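Local coordinates for Lin2722 protein (Listeria innocua, PDB 3DS8), which is of unknown function but has an alpha/beta-hydrolase fold and may act as a hydrolase with a serine nucleophile, at residues A[5-10]-A[94-99]; A[33-38]-A[51-56]; A[41-46]-A[66-71]; A[209-214]-A[248-253]. All coordinates share one frame; numbering follows the deposited sequence. Where two conformers were deposited one is given.

Contact 1. Residues A[5-10]-A[94-99]; sequences PIILIH and TQMDGV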
loop_
_atom_site.group_PDB
_atom_site.type_symbol
_atom_site.label_atom_id
_atom_site.label_comp_id
_atom_site.label_asym_id
_atom_site.label_seq_id
_atom_site.Cartn_x
_atom_site.Cartn_y
_atom_site.Cartn_z
ATOM N N PRO A 5 -5.239 13.418 1.266
ATOM C CA PRO A 5 -3.852 13.214 0.875
ATOM C C PRO A 5 -3.595 11.807 0.379
ATOM O O PRO A 5 -4.362 10.877 0.670
ATOM C CB PRO A 5 -3.054 13.493 2.155
ATOM C CG PRO A 5 -4.005 13.199 3.237
ATOM C CD PRO A 5 -5.388 13.526 2.723
ATOM N N ILE A 6 -2.489 11.669 -0.316
ATOM C CA ILE A 6 -2.015 10.369 -0.768
ATOM C C ILE A 6 -0.630 10.143 -0.169
ATOM O O ILE A 6 0.310 10.858 -0.506
ATOM C CB ILE A 6 -1.911 10.326 -2.285
ATOM C CG1 ILE A 6 -3.274 10.656 -2.951
ATOM C CG2 ILE A 6 -1.253 8.948 -2.696
ATOM C CD1 ILE A 6 -3.124 11.001 -4.439
ATOM N N ILE A 7 -0.522 9.195 0.759
ATOM C CA ILE A 7 0.768 8.850 1.372
ATOM C C ILE A 7 1.479 7.788 0.517
ATOM O O ILE A 7 0.903 6.746 0.174
ATOM C CB ILE A 7 0.630 8.418 2.825
ATOM C CG1 ILE A 7 1.993 8.318 3.501
ATOM C CG2 ILE A 7 -0.006 7.081 3.018
ATOM C CD1 ILE A 7 1.891 8.444 4.978
ATOM N N LEU A 8 2.732 8.050 0.186
ATOM C CA LEU A 8 3.598 7.126 -0.593
ATOM C C LEU A 8 4.649 6.559 0.338
ATOM O O LEU A 8 5.448 7.292 0.961
ATOM C CB LEU A 8 4.292 7.836 -1.750
ATOM C CG LEU A 8 3.330 8.535 -2.719
ATOM C CD1 LEU A 8 4.164 9.269 -3.828
ATOM C CD2 LEU A 8 2.244 7.586 -3.285
ATOM N N ILE A 9 4.694 5.228 0.404
ATOM C CA ILE A 9 5.595 4.524 1.327
ATOM C C ILE A 9 6.488 3.537 0.570
ATOM O O ILE A 9 5.984 2.670 -0.146
ATOM C CB ILE A 9 4.863 3.806 2.464
ATOM C CG1 ILE A 9 3.958 4.782 3.203
ATOM C CG2 ILE A 9 5.882 3.180 3.410
ATOM C CD1 ILE A 9 3.278 4.213 4.424
ATOM N N HIS A 10 7.788 3.693 0.774
ATOM C CA HIS A 10 8.825 2.871 0.164
ATOM C C HIS A 10 8.850 1.429 0.716
ATOM O O HIS A 10 8.201 1.127 1.730
ATOM C CB HIS A 10 10.196 3.553 0.354
ATOM C CG HIS A 10 10.578 3.770 1.787
ATOM N ND1 HIS A 10 11.126 2.776 2.569
ATOM C CD2 HIS A 10 10.439 4.851 2.593
ATOM C CE1 HIS A 10 11.368 3.261 3.780
ATOM N NE2 HIS A 10 10.961 4.515 3.820
ATOM N N THR A 94 -9.217 13.929 7.718
ATOM C CA THR A 94 -9.917 12.825 8.375
ATOM C C THR A 94 -9.738 11.488 7.650
ATOM O O THR A 94 -9.944 10.443 8.254
ATOM C CB THR A 94 -11.393 13.133 8.507
ATOM O OG1 THR A 94 -11.909 13.428 7.220
ATOM C CG2 THR A 94 -11.605 14.341 9.428
ATOM N N GLN A 95 -9.401 11.557 6.355
ATOM C CA GLN A 95 -9.093 10.384 5.511
ATOM C C GLN A 95 -7.789 10.590 4.778
ATOM O O GLN A 95 -7.387 11.719 4.558
ATOM C CB GLN A 95 -10.161 10.165 4.451
ATOM C CG GLN A 95 -11.555 9.964 4.983
ATOM C CD GLN A 95 -12.517 9.643 3.863
ATOM O OE1 GLN A 95 -13.009 10.537 3.169
ATOM N NE2 GLN A 95 -12.777 8.370 3.679
HETATM N N MSE A 96 -7.160 9.480 4.360
HETATM C CA MSE A 96 -6.032 9.515 3.457
HETATM C C MSE A 96 -6.037 8.239 2.614
HETATM O O MSE A 96 -6.564 7.232 3.035
HETATM C CB MSE A 96 -4.752 9.565 4.245
HETATM C CG MSE A 96 -4.479 8.337 4.979
HETATM SE SE MSE A 96 -2.854 8.604 6.068
HETATM C CE MSE A 96 -2.211 6.736 6.135
ATOM N N ASP A 97 -5.440 8.323 1.447
ATOM C CA ASP A 97 -5.149 7.151 0.618
ATOM C C ASP A 97 -3.660 6.822 0.758
ATOM O O ASP A 97 -2.886 7.668 1.177
ATOM C CB ASP A 97 -5.467 7.455 -0.815
ATOM C CG ASP A 97 -6.904 7.780 -1.023
ATOM O OD1 ASP A 97 -7.751 7.241 -0.306
ATOM O OD2 ASP A 97 -7.171 8.547 -1.959
ATOM N N GLY A 98 -3.275 5.585 0.533
ATOM C CA GLY A 98 -1.875 5.205 0.626
ATOM C C GLY A 98 -1.452 4.240 -0.461
ATOM O O GLY A 98 -2.227 3.398 -0.867
ATOM N N VAL A 99 -0.232 4.411 -0.937
ATOM C CA VAL A 99 0.397 3.512 -1.873
ATOM C C VAL A 99 1.681 3.069 -1.211
ATOM O O VAL A 99 2.501 3.899 -0.823
ATOM C CB VAL A 99 0.750 4.194 -3.183
ATOM C CG1 VAL A 99 1.346 3.150 -4.161
ATOM C CG2 VAL A 99 -0.470 4.890 -3.801
#
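In Met-96, a selenomethionine, CG stands between the backbone N and the carbonyl carbon (chi1 68°), and the chain then runs extended until its CE methyl lies 3.8 Å from CG2 of Ile-7. In Ile-7 itself, with CG1 anti to the backbone N (chi1 -169°), CG2 falls between that N and the carbonyl carbon and comes to 3.6 Å from CA of Gly-98, where there is no side chain to fend it off. One residue on, packing moves to the opposite face: CD2 of Leu-8 packs 3.7 Å from CB of Val-99, the two side chains lying side by side and pointing the same way. Between these two layers runs a parallel ladder of strands 6-9 and 95-101, neighbours in the middle of the alpha/beta-hydrolase sheet. Asp-97 N donates to Pro-5 O at 2.9 Å, and Asp-97 O accepts from Ile-7 N at 2.8 Å; Val-99 repeats the pattern, its N giving to Ile-7 O and its O receiving Ile-9 N. Helix 73-91 covers the face of Ile-7 and Met-96 through Leu-80 and Met-84. The carboxylate of buried Asp-97 turns elsewhere, forming salt bridges with Arg-59 and Arg-125 and accepting from Lys-126 N. Two guanidinium partners would be expected to keep this acid ionised, so an otherwise apolar core contact probably carries a buried negative charge, balanced by arginines from outside the two strands.

Contact 2. Residues A[33-38]-A[51-56]; sequences SNEALT and GKLTKD. With SO4 (sulfate ion), chain D.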
loop_
_atom_site.group_PDB
_atom_site.type_symbol
_atom_site.label_atom_id
_atom_site.label_comp_id
_atom_site.label_asym_id
_atom_site.label_seq_id
_atom_site.Cartn_x
_atom_site.Cartn_y
_atom_site.Cartn_z
ATOM N N SER A 33 -2.549 15.751 -8.616
ATOM C CA SER A 33 -2.054 16.279 -7.329
ATOM C C SER A 33 -1.258 17.518 -7.643
ATOM O O SER A 33 -0.582 17.558 -8.662
ATOM C CB SER A 33 -1.166 15.275 -6.599
ATOM O OG SER A 33 -1.857 14.105 -6.185
ATOM N N ASN A 34 -1.329 18.537 -6.788
ATOM C CA ASN A 34 -0.617 19.792 -7.098
ATOM C C ASN A 34 0.375 20.261 -6.024
ATOM O O ASN A 34 1.052 21.303 -6.191
ATOM C CB ASN A 34 -1.585 20.894 -7.499
ATOM C CG ASN A 34 -2.414 21.408 -6.358
ATOM O OD1 ASN A 34 -2.323 20.911 -5.234
ATOM N ND2 ASN A 34 -3.254 22.397 -6.647
ATOM N N GLU A 35 0.451 19.528 -4.922
ATOM C CA GLU A 35 1.378 19.884 -3.842
ATOM C C GLU A 35 1.870 18.616 -3.143
ATOM O O GLU A 35 1.197 17.581 -3.162
ATOM C CB GLU A 35 0.740 20.792 -2.789
ATOM C CG GLU A 35 0.202 22.113 -3.278
ATOM C CD GLU A 35 -0.391 22.983 -2.155
ATOM O OE1 GLU A 35 0.017 22.838 -0.996
ATOM O OE2 GLU A 35 -1.222 23.862 -2.455
ATOM N N ALA A 36 3.063 18.718 -2.546
ATOM C CA ALA A 36 3.636 17.593 -1.808
ATOM C C ALA A 36 4.368 18.075 -0.563
ATOM O O ALA A 36 4.835 19.213 -0.501
ATOM C CB ALA A 36 4.582 16.781 -2.650
ATOM N N LEU A 37 4.448 17.178 0.391
ATOM C CA LEU A 37 5.171 17.342 1.642
ATOM C C LEU A 37 6.046 16.077 1.809
ATOM O O LEU A 37 5.654 14.995 1.373
ATOM C CB LEU A 37 4.119 17.456 2.751
ATOM C CG LEU A 37 4.459 17.666 4.187
ATOM C CD1 LEU A 37 3.199 18.065 4.981
ATOM C CD2 LEU A 37 5.017 16.423 4.644
ATOM N N THR A 38 7.255 16.218 2.361
ATOM C CA THR A 38 8.054 15.048 2.736
ATOM C C THR A 38 8.035 14.914 4.253
ATOM O O THR A 38 8.219 15.895 4.960
ATOM C CB THR A 38 9.492 15.129 2.179
ATOM O OG1 THR A 38 9.437 15.030 0.748
ATOM C CG2 THR A 38 10.395 14.001 2.743
ATOM N N GLY A 51 8.183 21.085 3.886
ATOM C CA GLY A 51 7.165 21.638 3.020
ATOM C C GLY A 51 5.933 22.052 3.814
ATOM O O GLY A 51 5.842 21.808 5.013
ATOM N N LYS A 52 4.991 22.670 3.150
ATOM C CA LYS A 52 3.776 23.138 3.777
ATOM C C LYS A 52 2.683 22.968 2.748
ATOM O O LYS A 52 2.849 23.410 1.610
ATOM C CB LYS A 52 3.903 24.624 4.124
ATOM C CG LYS A 52 2.613 25.280 4.662
ATOM C CD LYS A 52 2.363 24.798 6.068
ATOM C CE LYS A 52 0.984 25.168 6.651
ATOM N NZ LYS A 52 1.022 25.112 8.140
ATOM N N LEU A 53 1.555 22.404 3.142
ATOM C CA LEU A 53 0.404 22.302 2.234
ATOM C C LEU A 53 -0.471 23.519 2.419
ATOM O O LEU A 53 -0.681 23.973 3.564
ATOM C CB LEU A 53 -0.379 21.014 2.516
ATOM C CG LEU A 53 0.453 19.749 2.408
ATOM C CD1 LEU A 53 -0.347 18.518 2.869
ATOM C CD2 LEU A 53 0.974 19.575 0.972
ATOM N N THR A 54 -0.947 24.081 1.305
ATOM C CA THR A 54 -1.778 25.286 1.315
ATOM C C THR A 54 -3.241 24.918 1.277
ATOM O O THR A 54 -3.610 23.733 1.121
ATOM C CB THR A 54 -1.507 26.218 0.109
ATOM O OG1 THR A 54 -2.087 25.674 -1.086
ATOM C CG2 THR A 54 -0.013 26.427 -0.100
ATOM N N LYS A 55 -4.072 25.954 1.422
ATOM C CA LYS A 55 -5.527 25.827 1.294
ATOM C C LYS A 55 -5.951 25.396 -0.106
ATOM O O LYS A 55 -7.038 24.824 -0.273
ATOM C CB LYS A 55 -6.235 27.153 1.656
ATOM C CG LYS A 55 -5.789 28.363 0.839
ATOM C CD LYS A 55 -6.475 29.653 1.324
ATOM C CE LYS A 55 -6.195 30.803 0.379
ATOM N NZ LYS A 55 -6.866 32.060 0.860
ATOM N N ASP A 56 -5.113 25.670 -1.107
ATOM C CA ASP A 56 -5.413 25.258 -2.466
ATOM C C ASP A 56 -4.865 23.870 -2.818
ATOM O O ASP A 56 -4.886 23.491 -4.011
ATOM C CB ASP A 56 -4.871 26.260 -3.469
ATOM C CG ASP A 56 -5.508 27.614 -3.330
ATOM O OD1 ASP A 56 -6.759 27.713 -3.360
ATOM O OD2 ASP A 56 -4.745 28.569 -3.183
HETATM S S SO4 D . -3.589 23.078 -9.765
HETATM O O1 SO4 D . -4.372 22.412 -8.733
HETATM O O2 SO4 D . -3.272 22.095 -10.815
HETATM O O3 SO4 D . -4.390 24.185 -10.281
HETATM O O4 SO4 D . -2.351 23.624 -9.213
HETATM O O HOH W 1 2.580 23.378 -1.027
HETATM O O HOH W 2 5.351 21.759 0.146
#
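Gly-51 opens the loop beside Leu-37, their CA atoms 4.9 Å apart, with a backbone conformation that by itself calls for glycine; its O lies 4.4 Å from CG of Leu-37. Lys-52 directs its CB away from the strand and meets it through solvent: its N donates to a water that bonds to Ala-36 O, and its O lies 2.7 Å from the oxygen of a second water, which also reaches Glu-35. Leu-53 supplies the apolar part, its CG lying 4.1 Å from CD1 of Leu-37 as the two side chains cross at about a right angle. Thr-54 is held by the carboxylate of Glu-35, whose CG is anti to the carbonyl carbon (chi1 -59°) and whose extended chain carries both oxygens to the loop. Thr-54 N donates 2.8 Å to the syn lone pair of Glu-35 OE1 at 168°. Thr-54 OG1 also donates to Glu-35 OE2, although the modelled separation is doubtfully short, and it weakly accepts from Asp-56 N. At Asp-56 the backbone O receives Asn-34 ND2 at 3.3 Å, lying almost in the amide plane. The same nitrogen donates to O4 of a sulfate ion, probably from the crystallisation liquor, at 3.0 Å, while Asn-34 OD1 accepts from Lys-58 N. This irregular loop joins strands 46-50 and 61-66 and is pinned by its backbone beside the start of strand 36-42: Leu-37 and Leu-53 both rest on Ile-62 of strand 61-66, and helix 73-91 reaches in with Tyr-91 OH bonded to Leu-53 N and Arg-90 to Gly-51 O.

Contact 3. Residues A[41-46]-A[66-71]; sequences VNSEGK and FEQNQA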
loop_
_atom_site.group_PDB
_atom_site.type_symbol
_atom_site.label_atom_id
_atom_site.label_comp_id
_atom_site.label_asym_id
_atom_site.label_seq_id
_atom_site.Cartn_x
_atom_site.Cartn_y
_atom_site.Cartn_z
ATOM N N VAL A 41 10.330 9.695 9.786
ATOM C CA VAL A 41 10.215 9.314 11.211
ATOM C C VAL A 41 11.387 8.408 11.556
ATOM O O VAL A 41 11.921 7.682 10.708
ATOM C CB VAL A 41 8.825 8.663 11.564
ATOM C CG1 VAL A 41 8.590 7.331 10.766
ATOM C CG2 VAL A 41 8.676 8.365 13.108
ATOM N N ASN A 42 11.809 8.514 12.810
ATOM C CA ASN A 42 12.905 7.754 13.363
ATOM C C ASN A 42 12.392 7.243 14.707
ATOM O O ASN A 42 11.978 8.038 15.562
ATOM C CB ASN A 42 14.081 8.699 13.552
ATOM C CG ASN A 42 15.333 8.035 14.049
ATOM O OD1 ASN A 42 15.339 6.919 14.592
ATOM N ND2 ASN A 42 16.424 8.756 13.906
ATOM N N SER A 43 12.484 5.941 14.901
ATOM C CA SER A 43 12.106 5.296 16.158
ATOM C C SER A 43 12.879 5.821 17.365
ATOM O O SER A 43 12.472 5.542 18.492
ATOM C CB SER A 43 12.329 3.781 16.066
ATOM O OG SER A 43 13.713 3.472 16.076
ATOM N N GLU A 44 13.997 6.527 17.136
ATOM C CA GLU A 44 14.787 7.176 18.195
ATOM C C GLU A 44 13.957 8.262 18.859
ATOM O O GLU A 44 14.206 8.611 20.025
ATOM C CB GLU A 44 16.054 7.859 17.644
ATOM C CG GLU A 44 17.168 6.937 17.120
ATOM C CD GLU A 44 18.212 7.709 16.282
ATOM O OE1 GLU A 44 18.605 8.843 16.683
ATOM O OE2 GLU A 44 18.606 7.186 15.202
ATOM N N GLY A 45 13.021 8.820 18.092
ATOM C CA GLY A 45 12.043 9.761 18.588
ATOM C C GLY A 45 11.957 11.096 17.841
ATOM O O GLY A 45 11.719 12.104 18.511
ATOM N N LYS A 46 12.198 11.123 16.524
ATOM C CA LYS A 46 12.125 12.360 15.726
ATOM C C LYS A 46 11.116 12.231 14.586
ATOM O O LYS A 46 11.049 11.185 13.939
ATOM C CB LYS A 46 13.483 12.711 15.131
ATOM C CG LYS A 46 14.622 12.766 16.188
ATOM C CD LYS A 46 15.896 13.419 15.656
ATOM C CE LYS A 46 17.169 12.797 16.268
ATOM N NZ LYS A 46 18.395 13.157 15.457
ATOM N N PHE A 66 10.907 6.129 6.371
ATOM C CA PHE A 66 11.367 5.566 7.645
ATOM C C PHE A 66 12.890 5.535 7.698
ATOM O O PHE A 66 13.529 4.849 6.886
ATOM C CB PHE A 66 10.863 4.136 7.779
ATOM C CG PHE A 66 9.380 4.013 7.895
ATOM C CD1 PHE A 66 8.758 4.281 9.090
ATOM C CD2 PHE A 66 8.600 3.641 6.807
ATOM C CE1 PHE A 66 7.371 4.163 9.222
ATOM C CE2 PHE A 66 7.221 3.575 6.909
ATOM C CZ PHE A 66 6.604 3.800 8.150
ATOM N N GLU A 67 13.500 6.225 8.666
ATOM C CA GLU A 67 14.970 6.163 8.793
ATOM C C GLU A 67 15.439 4.712 9.034
ATOM O O GLU A 67 16.498 4.290 8.540
ATOM C CB GLU A 67 15.477 7.006 9.958
ATOM C CG GLU A 67 17.013 6.956 10.040
ATOM C CD GLU A 67 17.695 8.204 10.620
ATOM O OE1 GLU A 67 17.029 9.069 11.237
ATOM O OE2 GLU A 67 18.935 8.304 10.434
ATOM N N GLN A 68 14.652 3.979 9.803
ATOM C CA GLN A 68 14.893 2.559 10.050
ATOM C C GLN A 68 14.228 1.784 8.924
ATOM O O GLN A 68 13.135 1.237 9.075
ATOM C CB GLN A 68 14.383 2.137 11.429
ATOM C CG GLN A 68 15.293 2.651 12.558
ATOM C CD GLN A 68 14.898 3.987 13.086
ATOM O OE1 GLN A 68 13.708 4.283 13.201
ATOM N NE2 GLN A 68 15.891 4.799 13.476
ATOM N N ASN A 69 14.914 1.767 7.787
ATOM C CA ASN A 69 14.299 1.397 6.496
ATOM C C ASN A 69 14.372 -0.097 6.189
ATOM O O ASN A 69 13.999 -0.541 5.099
ATOM C CB ASN A 69 14.845 2.295 5.364
ATOM C CG ASN A 69 16.287 1.962 4.959
ATOM O OD1 ASN A 69 17.001 1.306 5.686
ATOM N ND2 ASN A 69 16.737 2.508 3.822
ATOM N N GLN A 70 14.808 -0.890 7.170
ATOM C CA GLN A 70 14.752 -2.372 7.059
ATOM C C GLN A 70 13.981 -2.996 8.214
ATOM O O GLN A 70 13.993 -4.213 8.388
ATOM C CB GLN A 70 16.145 -3.001 6.980
ATOM C CG GLN A 70 16.983 -2.455 5.899
ATOM C CD GLN A 70 16.801 -3.124 4.576
ATOM O OE1 GLN A 70 15.908 -3.942 4.383
ATOM N NE2 GLN A 70 17.683 -2.769 3.617
ATOM N N ALA A 71 13.235 -2.183 8.961
ATOM C CA ALA A 71 12.441 -2.711 10.070
ATOM C C ALA A 71 11.179 -3.436 9.625
ATOM O O ALA A 71 10.746 -3.371 8.457
ATOM C CB ALA A 71 12.083 -1.532 11.077
HETATM O O HOH W 3 11.918 4.661 11.072
#
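Asn-42 and Gln-68 cross at about a right angle, their amide planes turned 48° apart, where strand 36-42 ends in an Asx turn and a G1 beta bulge. Gln-68 NE2 points nearly straight at Asn-42 OD1 in a hydrogen bond whose modelled length is doubtfully short. That same OD1 closes the Asx turn by accepting Glu-44 N from above its carbonyl plane. On the other branch, Asn-42 ND2 donates 3.0 Å to Glu-44 OE2; the oxygen lies in the amide plane, yet the nitrogen meets the Glu-44 carboxylate from above. Glu-67 brings a second carboxylate, at 57° to the Asn-42 amide, with OE1 2.8 Å from ND2 but at an angle too poor for a hydrogen bond. The amide nitrogen between them may ease the repulsion of these two acids. Gln-68, bent at chi2 (91°), also offers OE1 to Ser-43 N at 2.7 Å, and weakly to Ser-43 OG. Beneath this polar cluster a parallel bridge sets Val-41 beside Phe-66, whose side chains point the same way, with Val-41 CG1 3.5 Å from ring atom CD1; Trp-76 of helix 73-91 stacks on the Phe-66 ring. The backbone joins through Glu-67 N and Val-41 O. A water finishes the seam, accepting from Gln-68 N and donating to Val-41 O at 3.0 Å and to Gln-68 OE1 at 2.8 Å.

Contact 4. Residues A[209-214]-A[248-253]; sequences AYIEDI and VIQLDY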
loop_
_atom_site.group_PDB
_atom_site.type_symbol
_atom_site.label_atom_id
_atom_site.label_comp_id
_atom_site.label_asym_id
_atom_site.label_seq_id
_atom_site.Cartn_x
_atom_site.Cartn_y
_atom_site.Cartn_z
ATOM N N ALA A 209 -13.940 -2.604 -1.492
ATOM C CA ALA A 209 -13.436 -2.998 -2.787
ATOM C C ALA A 209 -12.124 -3.728 -2.615
ATOM O O ALA A 209 -11.301 -3.391 -1.763
ATOM C CB ALA A 209 -13.239 -1.786 -3.690
ATOM N N TYR A 210 -11.935 -4.751 -3.427
ATOM C CA TYR A 210 -10.678 -5.456 -3.486
ATOM C C TYR A 210 -10.442 -5.832 -4.926
ATOM O O TYR A 210 -11.243 -6.541 -5.497
ATOM C CB TYR A 210 -10.696 -6.737 -2.644
ATOM C CG TYR A 210 -9.444 -7.542 -2.831
ATOM C CD1 TYR A 210 -8.213 -7.067 -2.377
ATOM C CD2 TYR A 210 -9.463 -8.778 -3.522
ATOM C CE1 TYR A 210 -7.028 -7.790 -2.617
ATOM C CE2 TYR A 210 -8.290 -9.526 -3.700
ATOM C CZ TYR A 210 -7.065 -9.001 -3.248
ATOM O OH TYR A 210 -5.905 -9.739 -3.435
ATOM N N ILE A 211 -9.360 -5.324 -5.501
ATOM C CA ILE A 211 -9.002 -5.536 -6.903
ATOM C C ILE A 211 -7.575 -6.049 -7.004
ATOM O O ILE A 211 -6.691 -5.540 -6.314
ATOM C CB ILE A 211 -9.133 -4.205 -7.686
ATOM C CG1 ILE A 211 -10.564 -3.635 -7.551
ATOM C CG2 ILE A 211 -8.698 -4.401 -9.147
ATOM C CD1 ILE A 211 -10.858 -2.415 -8.470
ATOM N N GLU A 212 -7.353 -7.082 -7.831
ATOM C CA GLU A 212 -6.018 -7.597 -8.087
ATOM C C GLU A 212 -5.569 -7.204 -9.490
ATOM O O GLU A 212 -6.410 -7.153 -10.438
ATOM C CB GLU A 212 -6.050 -9.136 -7.992
ATOM C CG GLU A 212 -6.389 -9.624 -6.591
ATOM C CD GLU A 212 -6.400 -11.123 -6.436
ATOM O OE1 GLU A 212 -6.510 -11.845 -7.436
ATOM O OE2 GLU A 212 -6.277 -11.585 -5.263
ATOM N N ASP A 213 -4.265 -7.023 -9.689
ATOM C CA ASP A 213 -3.705 -6.775 -11.038
ATOM C C ASP A 213 -2.360 -7.476 -11.072
ATOM O O ASP A 213 -1.509 -7.210 -10.225
ATOM C CB ASP A 213 -3.464 -5.260 -11.248
ATOM C CG ASP A 213 -2.343 -4.911 -12.350
ATOM O OD1 ASP A 213 -2.777 -4.900 -13.491
ATOM O OD2 ASP A 213 -1.059 -4.637 -12.081
ATOM N N ILE A 214 -2.207 -8.442 -11.959
ATOM C CA ILE A 214 -0.926 -9.152 -12.120
ATOM C C ILE A 214 -0.222 -8.648 -13.366
ATOM O O ILE A 214 -0.837 -8.573 -14.442
ATOM C CB ILE A 214 -1.127 -10.658 -12.270
ATOM C CG1 ILE A 214 -1.845 -11.235 -11.048
ATOM C CG2 ILE A 214 0.250 -11.371 -12.501
ATOM C CD1 ILE A 214 -2.193 -12.700 -11.209
ATOM N N VAL A 248 -17.108 -4.324 -4.501
ATOM C CA VAL A 248 -16.457 -4.814 -5.710
ATOM C C VAL A 248 -15.360 -5.790 -5.291
ATOM O O VAL A 248 -14.592 -5.537 -4.359
ATOM C CB VAL A 248 -15.841 -3.635 -6.527
ATOM C CG1 VAL A 248 -14.897 -4.147 -7.667
ATOM C CG2 VAL A 248 -16.878 -2.759 -7.061
ATOM N N ILE A 249 -15.302 -6.937 -5.948
ATOM C CA ILE A 249 -14.200 -7.848 -5.770
ATOM C C ILE A 249 -13.757 -8.274 -7.167
ATOM O O ILE A 249 -14.581 -8.740 -7.968
ATOM C CB ILE A 249 -14.601 -9.127 -4.959
ATOM C CG1 ILE A 249 -15.115 -8.803 -3.572
ATOM C CG2 ILE A 249 -13.410 -10.161 -4.856
ATOM C CD1 ILE A 249 -15.737 -10.047 -2.874
ATOM N N GLN A 250 -12.476 -8.127 -7.480
ATOM C CA GLN A 250 -11.999 -8.560 -8.779
ATOM C C GLN A 250 -10.706 -9.308 -8.592
ATOM O O GLN A 250 -9.729 -8.761 -8.041
ATOM C CB GLN A 250 -11.822 -7.363 -9.703
ATOM C CG GLN A 250 -11.634 -7.699 -11.162
ATOM C CD GLN A 250 -11.719 -6.441 -12.026
ATOM O OE1 GLN A 250 -11.457 -5.294 -11.537
ATOM N NE2 GLN A 250 -12.105 -6.624 -13.286
ATOM N N LEU A 251 -10.727 -10.571 -8.994
ATOM C CA LEU A 251 -9.615 -11.482 -8.762
ATOM C C LEU A 251 -9.000 -11.791 -10.112
ATOM O O LEU A 251 -9.713 -11.840 -11.128
ATOM C CB LEU A 251 -10.098 -12.773 -8.113
ATOM C CG LEU A 251 -10.946 -12.625 -6.842
ATOM C CD1 LEU A 251 -11.410 -13.990 -6.303
ATOM C CD2 LEU A 251 -10.159 -11.862 -5.799
ATOM N N ASP A 252 -7.674 -11.973 -10.108
ATOM C CA ASP A 252 -6.901 -12.379 -11.264
ATOM C C ASP A 252 -6.471 -13.830 -11.071
ATOM O O ASP A 252 -5.715 -14.091 -10.135
ATOM C CB ASP A 252 -5.662 -11.477 -11.303
ATOM C CG ASP A 252 -5.299 -11.033 -12.672
ATOM O OD1 ASP A 252 -5.561 -11.814 -13.634
ATOM O OD2 ASP A 252 -4.701 -9.909 -12.763
ATOM N N TYR A 253 -6.869 -14.733 -11.969
ATOM C CA TYR A 253 -6.765 -16.179 -11.710
ATOM C C TYR A 253 -5.735 -17.146 -12.291
ATOM O O TYR A 253 -5.655 -18.263 -11.760
ATOM C CB TYR A 253 -8.121 -16.803 -11.944
ATOM C CG TYR A 253 -8.845 -17.080 -10.683
ATOM C CD1 TYR A 253 -8.624 -16.309 -9.527
ATOM C CD2 TYR A 253 -9.772 -18.098 -10.631
ATOM C CE1 TYR A 253 -9.311 -16.564 -8.380
ATOM C CE2 TYR A 253 -10.448 -18.353 -9.502
ATOM C CZ TYR A 253 -10.233 -17.569 -8.383
ATOM O OH TYR A 253 -10.908 -17.858 -7.259
#
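Tyr-210 and Leu-251 meet where a beta-alpha-beta unit, strand 209-216, helix 229-240 and strand 248-250, lays its last strand parallel against its first. The backbone forms the innermost shell: Tyr-210 N donates to Val-248 O at 2.9 Å, Gln-250 N to Tyr-210 O, and Glu-212 N to Gln-250 O. Beyond Gln-250 the backbone ladder stops, though the chain stays extended, and side-chain carboxylates take over as acceptors. Glu-212, its CG anti to the carbonyl carbon (chi1 -65°), extends so that OE1 receives Asp-252 N at 2.9 Å on its anti side. Asp-252 answers with OD2, which takes Ile-214 N at 3.0 Å, again on the anti side but well out of the carboxylate plane. The pairing therefore continues two residues past the strand without backbone carbonyls. Apolar groups fill in around these bonds: CD1 of Ile-214 lies 3.7 Å from CB of Asp-252, and nearer the start of the strand CD2 of Leu-251 sits in the plane of the Tyr-210 ring, 3.7 Å from its CE2 edge, the side chains crossing at about a right angle. Farther out, Arg-200 forms a salt bridge to Glu-212 OE1 and would help balance the charge of this buried acid. Trp-237 and Phe-238 of helix 229-240 cover Ile-211, while strand 173-180 flanks strand 209-216 along its other edge. The Glu-212 carboxylate is also steadied from within its own strand: Tyr-210 OH, itself hydrogen-bonded with Thr-199 OG1, donates 2.6 Å to the anti lone pair of OE2.

One mixed sheet unites all four contacts. Contact 1 lies in its middle, and contacts 2 and 3 use successive parts of strand 36-42, their centres about 23 Å apart. Contact 1 touches both: Ile-6 CD1 packs 3.8 Å from Ser-33 OG of contact 2, and His-10 NE2 lies 3.0 Å from Phe-66 N of contact 3 in a probable hydrogen bond. Contact 4 closes the far edge, its centre about 32 Å from that of contact 2, across the centre of the chain. A probable nucleophile elbow follows strand 95-101, so contact 1 adjoins the presumed active site: Ile-9 touches the elbow, and Phe-66 of contact 3 lies near it.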